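Local coordinates for putative uncharacterized protein (Trichoplax adhaerens, PDB 5OI9), which is the N-terminal domain of a STIL-family protein, whose relatives act in centriole assembly, and probably serves in protein binding, at residues A[77-82]-A[268-273]; A[41-46]-A[168-173]; A[155-160]-A[282-287]; A[231-236]-A[297-302]. All coordinates share one frame; numbering follows the deposited sequence. Where two conformers were deposited one is given.

Contact 1: A[77-82]-A[268-273]; sequences LNINKD and HHPYVW
Ile79 and Pro270 mark the closest approach of the two backbones, with CA atoms 8.8 Å apart, so the end of a strand meets the start of a helix through side chains alone. Ile79 stands with CG1 beside its backbone N (chi1 -50°) and the chain extended beyond it, which carries CD1 out to the helix start. There CD1 meets Pro270 CG tip to tip at 3.6 Å. The same methyl reaches the imidazole of His269, 3.7 Å from CE1, at an oblique tilt to the ring. His269 is the N-cap residue of the helix, and its ring does the capping: ND1 accepts from Tyr271 N at 3.0 Å, with the donor nearly in the ring plane, and this bond fixes the ring's rotation. With an alanine here the cap is lost, which would probably leave Tyr271 N without its acceptor and take away one wall of the seat of Ile79 CD1. Behind the contact, Leu77 and Asn78 lean on strand 85-97 of the curled sheet, whereas His269 packs on Val264 and Val272 on Val261 and Val264 of strand 256-264. The contact thus joins the end of strand 69-79, in the curled sheet, to the first turn of helix 270-281, which rests against the other sheet.

Contact 2: A[41-46]-A[168-173]; sequences IDITEK and LKIHAT
Ile41 with Leu168 and Ile43 with Ile170 form a buried, wholly apolar contact across the inside of a curled mixed beta sheet. Strands 39-44 and 167-176 belong to the same sheet but are not neighbours in it: strands 85-97, 69-79 and 118-126 come between them, and the sheet bends round until the two face each other. The spacing fits this face-to-face packing, since the CA atoms of Ile43 and Ile170 are 10.6 Å apart, far beyond backbone pairing distance. The register advances by two residues on both strands in the same sense, which places alternate side chains of each in the interior.

All four of these residues point their CB toward the facing strand, while the residues between them turn to the other side. Asp42, for instance, makes a salt bridge to Arg345 of strand 343-348, and Lys169 lies against Phe137 and Pro121. The interior is filled further by Ile87 and Ile89, which touch Ile41, and by Ile120, which touches both Leu168 and Ile170. Just past the contact strand 39-44 gives way to helix 45-61, with Thr44 as N-cap.

The two pairs are built differently. Ile41 is bent at its second torsion (chi2 -65°), and its CD1 comes up against the fork of Leu168, 3.7 Å from CD2 and 4.2 Å from CD1. Ile43 and Ile170 are both extended (chi2 180° and -179°) and meet tip to tip, CD1 of Ile43 lying 3.7 Å from CD1 of Ile170.

Contact 3: A[155-160]-A[282-287]; sequences LSCDSV and SQRLTN
Arg284 grips the carbonyl oxygen of Leu155 with two N-H groups. Its NE gives the stronger bond, 2.8 Å to Leu155 O, and NH2 adds a weak one at 3.2 Å to the same oxygen. The oxygen lies at the edge of the guanidinium, close to its plane, while NE sits above the carbonyl plane, 37° out of it. Over one face of the guanidinium comes Leu155 CD2, 3.9 Å above the plane, and Cys157 SG approaches obliquely, 3.7 Å from NE. A bend at the second torsion of Arg284 (chi2 -56°) swings the guanidinium back over Leu155, with CG passing Ser156 O at 3.6 Å.

Both segments leave helices here, and an ST turn follows each helix: Ser156 OG accepts from Asp158 N, and Ser282 OG from Arg284 N, so the second turn sets the backbone that carries the arginine. The arginine's charge at the C-terminal end of helix 139-155 would probably be favoured by the helix dipole. A water ties the turns together, donating to Ser156 O at 2.8 Å and bonded to Ser282 OG. Farther out, a backbone bond joins Gln283 to Lys154, and Arg278 of helix 270-281 holds Asp158 O.

Contact 4: A[231-236]-A[297-302]; sequences GYVAIN and ILVLYT
Val233 reaches from strand 229-235 toward Ile297 and Val299 of strand 296-302, across the strand 256-264 that lies between them in the sheet. From a CB that points toward strand 296-302, two places along the sheet, the side chain splits into two methyls. CG1, trans to the backbone N (chi1 179°), comes within 4.2 Å of Ile297 CG2, the two side chains crossing at about a right angle. CG2, on the side of the backbone N, faces Val299 CG2 at a looser 4.4 Å. Val233 therefore sits with one prong on each of two alternate residues of the far strand, whose CB atoms both point its way.

The middle strand is bound to Val233 by backbone hydrogen bonds at Val257 and Gly258. Leu241 and Leu243 of strand 241-245 also pack on the valine, and Leu241 touches Ile297 too. Strands 256-264 and 296-302 run parallel, joined through helix 270-281 in a beta-alpha-beta crossover; Leu298 and Leu300 turn to that helix, on the face of the sheet away from Val233. With nothing but buried methyl groups meeting, the contact has no directional bond to set its angle, and it rests on shape and on the exclusion of water.

In the fold
Contacts 1, 3 and 4 are tied together round helix 270-281, while contact 2 lies apart in the curled sheet. The helix begins in contact 1, and the loop after it supplies one side of contact 3. Val272 CG1 meets Leu298 CD2 at 3.7 Å, joining contacts 1 and 4; Tyr271 CE1 lies 3.7 Å from Val160 O, joining 1 and 3; and Leu285 CD1 packs on Tyr232 CE1 at 3.8 Å, joining 3 and 4. Contacts 2 and 4 are about 39 Å apart between centres, on opposite sides of the chain's centre. Contact 1, about 22 Å from contact 2 between centres, shares the curled sheet with it and meets the helix that packs on the seven-stranded sheet of contact 4.

Contact 1: A[77-82]-A[268-273]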
# COMPACT_ATOMS: atom_id res chain seq x y z
N LEU A 77 1.58 7.76 -3.67
CA LEU A 77 2.08 7.29 -2.38
C LEU A 77 3.52 7.74 -2.22
O LEU A 77 4.37 7.41 -3.05
CB LEU A 77 1.95 5.77 -2.28
CG LEU A 77 2.31 5.12 -0.95
CD1 LEU A 77 1.39 3.94 -0.67
CD2 LEU A 77 3.76 4.66 -0.94
N ASN A 78 3.80 8.48 -1.14
CA ASN A 78 5.12 9.03 -0.88
C ASN A 78 5.58 8.66 0.52
O ASN A 78 4.76 8.56 1.44
CB ASN A 78 5.13 10.56 -1.06
CG ASN A 78 4.50 11.00 -2.37
OD1 ASN A 78 5.09 10.84 -3.44
ND2 ASN A 78 3.30 11.56 -2.29
N ILE A 79 6.88 8.44 0.67
CA ILE A 79 7.49 8.03 1.93
C ILE A 79 8.65 8.99 2.19
O ILE A 79 9.59 9.06 1.38
CB ILE A 79 7.99 6.58 1.88
CG1 ILE A 79 6.88 5.66 1.36
CG2 ILE A 79 8.42 6.11 3.24
CD1 ILE A 79 7.31 4.23 1.18
N ASN A 80 8.59 9.73 3.30
CA ASN A 80 9.50 10.87 3.29
C ASN A 80 10.38 11.03 4.54
O ASN A 80 11.54 11.40 4.40
CB ASN A 80 8.70 12.17 3.01
CG ASN A 80 7.44 12.29 3.84
OD1 ASN A 80 6.98 11.33 4.45
ND2 ASN A 80 6.86 13.49 3.84
N LYS A 81 9.86 10.79 5.75
CA LYS A 81 10.68 10.96 6.95
C LYS A 81 10.52 9.76 7.87
O LYS A 81 9.45 9.53 8.44
CB LYS A 81 10.37 12.28 7.68
CG LYS A 81 8.99 12.48 8.31
CD LYS A 81 9.04 13.73 9.19
CE LYS A 81 7.70 14.15 9.77
NZ LYS A 81 7.82 15.46 10.49
N ASP A 82 11.61 9.01 8.04
CA ASP A 82 11.64 7.76 8.80
C ASP A 82 10.51 6.84 8.38
O ASP A 82 9.72 6.35 9.20
CB ASP A 82 11.61 8.02 10.31
CG ASP A 82 11.87 6.76 11.13
OD1 ASP A 82 12.99 6.22 11.06
OD2 ASP A 82 10.94 6.30 11.84
N HIS A 268 13.32 -1.58 7.80
CA HIS A 268 12.12 -0.90 8.26
C HIS A 268 11.35 -0.21 7.14
O HIS A 268 10.25 0.29 7.39
CB HIS A 268 12.47 0.13 9.34
CG HIS A 268 13.22 -0.46 10.49
ND1 HIS A 268 12.62 -1.27 11.43
CD2 HIS A 268 14.52 -0.35 10.86
CE1 HIS A 268 13.51 -1.63 12.33
NE2 HIS A 268 14.67 -1.09 12.01
N HIS A 269 11.90 -0.16 5.93
CA HIS A 269 11.18 0.43 4.81
C HIS A 269 9.89 -0.36 4.56
O HIS A 269 9.94 -1.59 4.48
CB HIS A 269 12.06 0.44 3.56
CG HIS A 269 11.56 1.34 2.48
ND1 HIS A 269 10.45 1.06 1.71
CD2 HIS A 269 12.04 2.53 2.02
CE1 HIS A 269 10.26 2.03 0.83
NE2 HIS A 269 11.21 2.93 1.00
N PRO A 270 8.74 0.31 4.44
CA PRO A 270 7.48 -0.44 4.26
C PRO A 270 7.46 -1.30 3.01
O PRO A 270 6.63 -2.23 2.93
CB PRO A 270 6.42 0.66 4.20
CG PRO A 270 7.16 1.93 3.91
CD PRO A 270 8.53 1.76 4.51
N TYR A 271 8.33 -1.04 2.03
CA TYR A 271 8.39 -1.91 0.85
C TYR A 271 8.84 -3.32 1.22
O TYR A 271 8.42 -4.29 0.58
CB TYR A 271 9.34 -1.31 -0.19
CG TYR A 271 9.47 -2.13 -1.45
CD1 TYR A 271 8.57 -1.98 -2.50
CD2 TYR A 271 10.50 -3.05 -1.60
CE1 TYR A 271 8.68 -2.72 -3.65
CE2 TYR A 271 10.63 -3.80 -2.76
CZ TYR A 271 9.71 -3.63 -3.78
OH TYR A 271 9.83 -4.37 -4.93
N VAL A 272 9.70 -3.46 2.23
CA VAL A 272 10.17 -4.78 2.64
C VAL A 272 9.01 -5.60 3.20
O VAL A 272 8.81 -6.76 2.82
CB VAL A 272 11.31 -4.65 3.67
CG1 VAL A 272 11.73 -6.02 4.17
CG2 VAL A 272 12.49 -3.91 3.05
N TRP A 273 8.25 -5.01 4.13
CA TRP A 273 7.05 -5.67 4.64
C TRP A 273 6.08 -6.00 3.52
O TRP A 273 5.45 -7.07 3.53
CB TRP A 273 6.39 -4.77 5.68
CG TRP A 273 5.10 -5.29 6.24
CD1 TRP A 273 4.94 -6.13 7.30
CD2 TRP A 273 3.78 -4.97 5.77
NE1 TRP A 273 3.60 -6.36 7.52
CE2 TRP A 273 2.87 -5.66 6.60
CE3 TRP A 273 3.28 -4.17 4.74
CZ2 TRP A 273 1.49 -5.58 6.42
CZ3 TRP A 273 1.91 -4.09 4.56
CH2 TRP A 273 1.03 -4.79 5.40

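Contact 2: A[41-46]-A[168-173]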
# COMPACT_ATOMS: atom_id res chain seq x y z
N ILE A 41 -3.06 11.80 4.91
CA ILE A 41 -3.75 12.04 3.64
C ILE A 41 -3.79 13.54 3.40
O ILE A 41 -4.31 14.29 4.24
CB ILE A 41 -5.17 11.45 3.65
CG1 ILE A 41 -5.16 10.00 4.13
CG2 ILE A 41 -5.80 11.55 2.27
CD1 ILE A 41 -4.41 9.04 3.23
N ASP A 42 -3.26 13.98 2.26
CA ASP A 42 -3.36 15.38 1.83
C ASP A 42 -4.23 15.44 0.58
O ASP A 42 -3.93 14.78 -0.41
CB ASP A 42 -1.97 15.97 1.56
CG ASP A 42 -1.13 16.11 2.81
OD1 ASP A 42 -1.71 16.25 3.91
OD2 ASP A 42 0.11 16.07 2.70
N ILE A 43 -5.28 16.25 0.64
CA ILE A 43 -6.26 16.37 -0.44
C ILE A 43 -6.32 17.83 -0.86
O ILE A 43 -6.62 18.70 -0.04
CB ILE A 43 -7.65 15.87 -0.01
CG1 ILE A 43 -7.56 14.50 0.66
CG2 ILE A 43 -8.60 15.83 -1.21
CD1 ILE A 43 -8.90 13.97 1.11
N THR A 44 -6.07 18.10 -2.14
CA THR A 44 -6.08 19.48 -2.61
C THR A 44 -7.51 19.99 -2.74
O THR A 44 -8.43 19.25 -3.07
CB THR A 44 -5.36 19.61 -3.95
OG1 THR A 44 -6.13 18.96 -4.97
CG2 THR A 44 -3.98 18.98 -3.88
N GLU A 45 -7.67 21.29 -2.47
CA GLU A 45 -8.98 21.91 -2.64
C GLU A 45 -9.44 21.86 -4.09
O GLU A 45 -10.64 21.72 -4.36
CB GLU A 45 -8.94 23.36 -2.13
CG GLU A 45 -10.26 24.12 -2.24
CD GLU A 45 -10.45 24.78 -3.59
OE1 GLU A 45 -9.46 24.91 -4.34
OE2 GLU A 45 -11.60 25.16 -3.91
N LYS A 46 -8.50 21.96 -5.03
CA LYS A 46 -8.86 22.00 -6.45
C LYS A 46 -9.54 20.72 -6.90
O LYS A 46 -10.53 20.76 -7.64
CB LYS A 46 -7.62 22.27 -7.29
CG LYS A 46 -7.92 22.62 -8.74
CD LYS A 46 -6.69 22.40 -9.61
CE LYS A 46 -5.46 23.04 -8.99
NZ LYS A 46 -4.20 22.56 -9.64
N LEU A 168 -8.14 2.64 0.39
CA LEU A 168 -8.57 3.94 0.89
C LEU A 168 -9.82 4.39 0.15
O LEU A 168 -9.89 4.27 -1.08
CB LEU A 168 -7.44 4.97 0.71
CG LEU A 168 -7.64 6.39 1.24
CD1 LEU A 168 -7.64 6.40 2.76
CD2 LEU A 168 -6.55 7.30 0.69
N LYS A 169 -10.80 4.89 0.89
CA LYS A 169 -12.06 5.37 0.33
C LYS A 169 -12.41 6.70 0.96
O LYS A 169 -11.97 7.02 2.07
CB LYS A 169 -13.20 4.36 0.54
CG LYS A 169 -12.93 2.98 -0.01
CD LYS A 169 -13.98 1.98 0.45
CE LYS A 169 -15.33 2.27 -0.17
NZ LYS A 169 -15.32 2.05 -1.65
N ILE A 170 -13.21 7.49 0.24
CA ILE A 170 -13.64 8.81 0.72
C ILE A 170 -15.14 8.96 0.50
O ILE A 170 -15.65 8.66 -0.58
CB ILE A 170 -12.87 9.95 0.02
CG1 ILE A 170 -11.39 9.91 0.40
CG2 ILE A 170 -13.47 11.30 0.40
CD1 ILE A 170 -10.57 11.01 -0.23
N HIS A 171 -15.84 9.41 1.54
CA HIS A 171 -17.23 9.84 1.45
C HIS A 171 -17.28 11.35 1.60
O HIS A 171 -16.72 11.90 2.56
CB HIS A 171 -18.09 9.18 2.53
CG HIS A 171 -18.17 7.69 2.43
ND1 HIS A 171 -18.52 6.89 3.50
CD2 HIS A 171 -17.94 6.85 1.39
CE1 HIS A 171 -18.50 5.62 3.12
NE2 HIS A 171 -18.16 5.57 1.85
N ALA A 172 -17.95 12.02 0.67
CA ALA A 172 -18.06 13.48 0.69
C ALA A 172 -19.52 13.88 0.65
O ALA A 172 -20.24 13.52 -0.28
CB ALA A 172 -17.29 14.10 -0.48
N THR A 173 -19.97 14.62 1.66
CA THR A 173 -21.30 15.21 1.66
C THR A 173 -21.15 16.71 1.44
O THR A 173 -20.41 17.38 2.18
CB THR A 173 -22.03 14.92 2.97
OG1 THR A 173 -22.09 13.50 3.17
CG2 THR A 173 -23.44 15.47 2.92

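Contact 3: A[155-160]-A[282-287]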
# COMPACT_ATOMS: atom_id res chain seq x y z
N LEU A 155 -3.92 -13.14 -5.81
CA LEU A 155 -4.04 -13.46 -7.23
C LEU A 155 -3.19 -12.59 -8.15
O LEU A 155 -3.09 -12.90 -9.34
CB LEU A 155 -5.51 -13.37 -7.67
CG LEU A 155 -6.47 -14.33 -6.97
CD1 LEU A 155 -7.91 -14.10 -7.43
CD2 LEU A 155 -6.05 -15.77 -7.22
N SER A 156 -2.59 -11.51 -7.64
CA SER A 156 -1.82 -10.62 -8.50
C SER A 156 -0.60 -11.32 -9.07
O SER A 156 0.03 -12.14 -8.40
CB SER A 156 -1.39 -9.37 -7.73
OG SER A 156 -0.55 -8.55 -8.51
N CYS A 157 -0.26 -10.98 -10.31
CA CYS A 157 0.95 -11.46 -10.97
C CYS A 157 1.97 -10.36 -11.20
O CYS A 157 2.97 -10.58 -11.88
CB CYS A 157 0.60 -12.13 -12.30
SG CYS A 157 -0.47 -13.59 -12.19
N ASP A 158 1.75 -9.17 -10.64
CA ASP A 158 2.57 -8.00 -10.91
C ASP A 158 3.65 -7.83 -9.85
O ASP A 158 3.68 -8.52 -8.83
CB ASP A 158 1.71 -6.74 -10.98
CG ASP A 158 0.74 -6.76 -12.15
OD1 ASP A 158 1.04 -7.43 -13.16
OD2 ASP A 158 -0.32 -6.10 -12.05
N SER A 159 4.55 -6.88 -10.11
CA SER A 159 5.61 -6.54 -9.16
C SER A 159 5.02 -6.07 -7.84
O SER A 159 3.89 -5.57 -7.78
CB SER A 159 6.51 -5.45 -9.74
OG SER A 159 7.18 -5.90 -10.91
N VAL A 160 5.79 -6.24 -6.77
CA VAL A 160 5.37 -5.80 -5.45
C VAL A 160 5.09 -4.30 -5.48
O VAL A 160 5.90 -3.51 -5.98
CB VAL A 160 6.43 -6.15 -4.39
CG1 VAL A 160 6.13 -5.43 -3.08
CG2 VAL A 160 6.49 -7.66 -4.18
N SER A 282 0.55 -14.80 -1.80
CA SER A 282 0.40 -15.18 -3.20
C SER A 282 0.03 -16.65 -3.34
O SER A 282 0.71 -17.53 -2.81
CB SER A 282 1.68 -14.89 -3.97
OG SER A 282 1.54 -15.26 -5.33
N GLN A 283 -1.06 -16.91 -4.06
CA GLN A 283 -1.41 -18.26 -4.48
C GLN A 283 -0.97 -18.55 -5.90
O GLN A 283 -1.26 -19.64 -6.42
CB GLN A 283 -2.92 -18.48 -4.32
CG GLN A 283 -3.37 -18.44 -2.86
CD GLN A 283 -4.87 -18.57 -2.71
OE1 GLN A 283 -5.58 -18.90 -3.66
NE2 GLN A 283 -5.37 -18.32 -1.50
N ARG A 284 -0.28 -17.61 -6.55
CA ARG A 284 0.38 -17.88 -7.82
C ARG A 284 1.69 -18.64 -7.63
O ARG A 284 2.18 -19.25 -8.58
CB ARG A 284 0.66 -16.57 -8.57
CG ARG A 284 -0.56 -15.70 -8.80
CD ARG A 284 -1.65 -16.46 -9.55
NE ARG A 284 -2.72 -15.57 -9.98
CZ ARG A 284 -3.86 -15.99 -10.52
NH1 ARG A 284 -4.08 -17.29 -10.70
NH2 ARG A 284 -4.79 -15.11 -10.88
N LEU A 285 2.26 -18.59 -6.43
CA LEU A 285 3.46 -19.35 -6.08
C LEU A 285 3.01 -20.60 -5.34
O LEU A 285 2.65 -20.54 -4.16
CB LEU A 285 4.40 -18.51 -5.22
CG LEU A 285 4.69 -17.07 -5.65
CD1 LEU A 285 5.39 -16.30 -4.54
CD2 LEU A 285 5.53 -17.05 -6.92
N THR A 286 3.02 -21.74 -6.02
CA THR A 286 2.46 -22.97 -5.47
C THR A 286 3.49 -23.86 -4.79
O THR A 286 3.11 -24.89 -4.23
CB THR A 286 1.74 -23.77 -6.57
OG1 THR A 286 2.71 -24.30 -7.49
CG2 THR A 286 0.76 -22.89 -7.33
N ASN A 287 4.77 -23.50 -4.80
CA ASN A 287 5.81 -24.36 -4.25
C ASN A 287 6.68 -23.59 -3.26
O ASN A 287 7.91 -23.62 -3.31
CB ASN A 287 6.66 -24.96 -5.37
CG ASN A 287 7.35 -26.24 -4.94
OD1 ASN A 287 7.09 -26.77 -3.87
ND2 ASN A 287 8.24 -26.74 -5.79
O HOH W 1 2.19 -13.80 -7.63

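Contact 4: A[231-236]-A[297-302]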
# COMPACT_ATOMS: atom_id res chain seq x y z
N GLY A 231 12.44 -9.71 -5.79
CA GLY A 231 12.25 -10.96 -6.48
C GLY A 231 12.11 -12.08 -5.49
O GLY A 231 11.76 -11.85 -4.33
N TYR A 232 12.39 -13.31 -5.92
CA TYR A 232 12.18 -14.47 -5.08
C TYR A 232 13.44 -15.31 -5.05
O TYR A 232 14.32 -15.19 -5.91
CB TYR A 232 10.95 -15.26 -5.55
CG TYR A 232 9.71 -14.39 -5.54
CD1 TYR A 232 8.97 -14.23 -4.38
CD2 TYR A 232 9.33 -13.67 -6.67
CE1 TYR A 232 7.85 -13.41 -4.35
CE2 TYR A 232 8.21 -12.85 -6.65
CZ TYR A 232 7.48 -12.73 -5.49
OH TYR A 232 6.37 -11.91 -5.46
N VAL A 233 13.54 -16.15 -4.02
CA VAL A 233 14.74 -16.94 -3.76
C VAL A 233 14.38 -18.41 -3.90
O VAL A 233 13.50 -18.92 -3.20
CB VAL A 233 15.31 -16.65 -2.36
CG1 VAL A 233 16.55 -17.51 -2.11
CG2 VAL A 233 15.63 -15.18 -2.21
N ALA A 234 15.08 -19.09 -4.81
CA ALA A 234 14.95 -20.52 -4.98
C ALA A 234 16.18 -21.20 -4.37
O ALA A 234 17.12 -20.55 -3.91
CB ALA A 234 14.79 -20.87 -6.46
N ILE A 235 16.17 -22.53 -4.36
CA ILE A 235 17.24 -23.30 -3.74
C ILE A 235 17.48 -24.55 -4.57
O ILE A 235 16.54 -25.12 -5.14
CB ILE A 235 16.90 -23.65 -2.27
CG1 ILE A 235 18.11 -24.27 -1.55
CG2 ILE A 235 15.69 -24.57 -2.19
CD1 ILE A 235 17.92 -24.39 -0.05
N ASN A 236 18.74 -24.97 -4.67
CA ASN A 236 19.13 -26.12 -5.47
C ASN A 236 19.51 -27.29 -4.57
O ASN A 236 19.39 -27.24 -3.34
CB ASN A 236 20.28 -25.76 -6.42
CG ASN A 236 21.52 -25.27 -5.69
OD1 ASN A 236 21.63 -25.36 -4.47
ND2 ASN A 236 22.48 -24.76 -6.46
N ILE A 297 13.49 -16.77 4.12
CA ILE A 297 14.71 -15.98 4.08
C ILE A 297 14.44 -14.69 3.32
O ILE A 297 13.66 -14.64 2.37
CB ILE A 297 15.88 -16.77 3.46
CG1 ILE A 297 17.21 -16.06 3.70
CG2 ILE A 297 15.65 -17.00 1.96
CD1 ILE A 297 18.43 -16.93 3.52
N LEU A 298 15.09 -13.62 3.77
CA LEU A 298 15.10 -12.34 3.07
C LEU A 298 16.55 -11.96 2.83
O LEU A 298 17.33 -11.82 3.78
CB LEU A 298 14.39 -11.26 3.89
CG LEU A 298 14.69 -9.81 3.50
CD1 LEU A 298 14.17 -9.49 2.10
CD2 LEU A 298 14.09 -8.86 4.53
N VAL A 299 16.92 -11.81 1.56
CA VAL A 299 18.23 -11.30 1.17
C VAL A 299 18.04 -9.82 0.86
O VAL A 299 17.42 -9.46 -0.14
CB VAL A 299 18.81 -12.07 -0.03
CG1 VAL A 299 20.20 -11.55 -0.36
CG2 VAL A 299 18.85 -13.56 0.27
N LEU A 300 18.56 -8.96 1.74
CA LEU A 300 18.27 -7.54 1.70
C LEU A 300 19.50 -6.79 1.20
O LEU A 300 20.51 -6.70 1.91
CB LEU A 300 17.85 -7.04 3.09
CG LEU A 300 17.26 -5.63 3.16
CD1 LEU A 300 16.03 -5.52 2.27
CD2 LEU A 300 16.92 -5.27 4.59
N TYR A 301 19.40 -6.23 -0.00
CA TYR A 301 20.46 -5.40 -0.58
C TYR A 301 20.16 -3.95 -0.24
O TYR A 301 19.43 -3.26 -0.95
CB TYR A 301 20.55 -5.61 -2.08
CG TYR A 301 20.96 -7.01 -2.47
CD1 TYR A 301 22.30 -7.36 -2.60
CD2 TYR A 301 20.00 -7.99 -2.72
CE1 TYR A 301 22.68 -8.63 -2.95
CE2 TYR A 301 20.37 -9.27 -3.07
CZ TYR A 301 21.71 -9.59 -3.19
OH TYR A 301 22.09 -10.86 -3.54
N THR A 302 20.72 -3.47 0.87
CA THR A 302 20.51 -2.08 1.24
C THR A 302 21.40 -1.16 0.42
O THR A 302 22.45 -1.56 -0.09
CB THR A 302 20.76 -1.86 2.74
OG1 THR A 302 22.16 -2.01 3.02
CG2 THR A 302 19.97 -2.86 3.56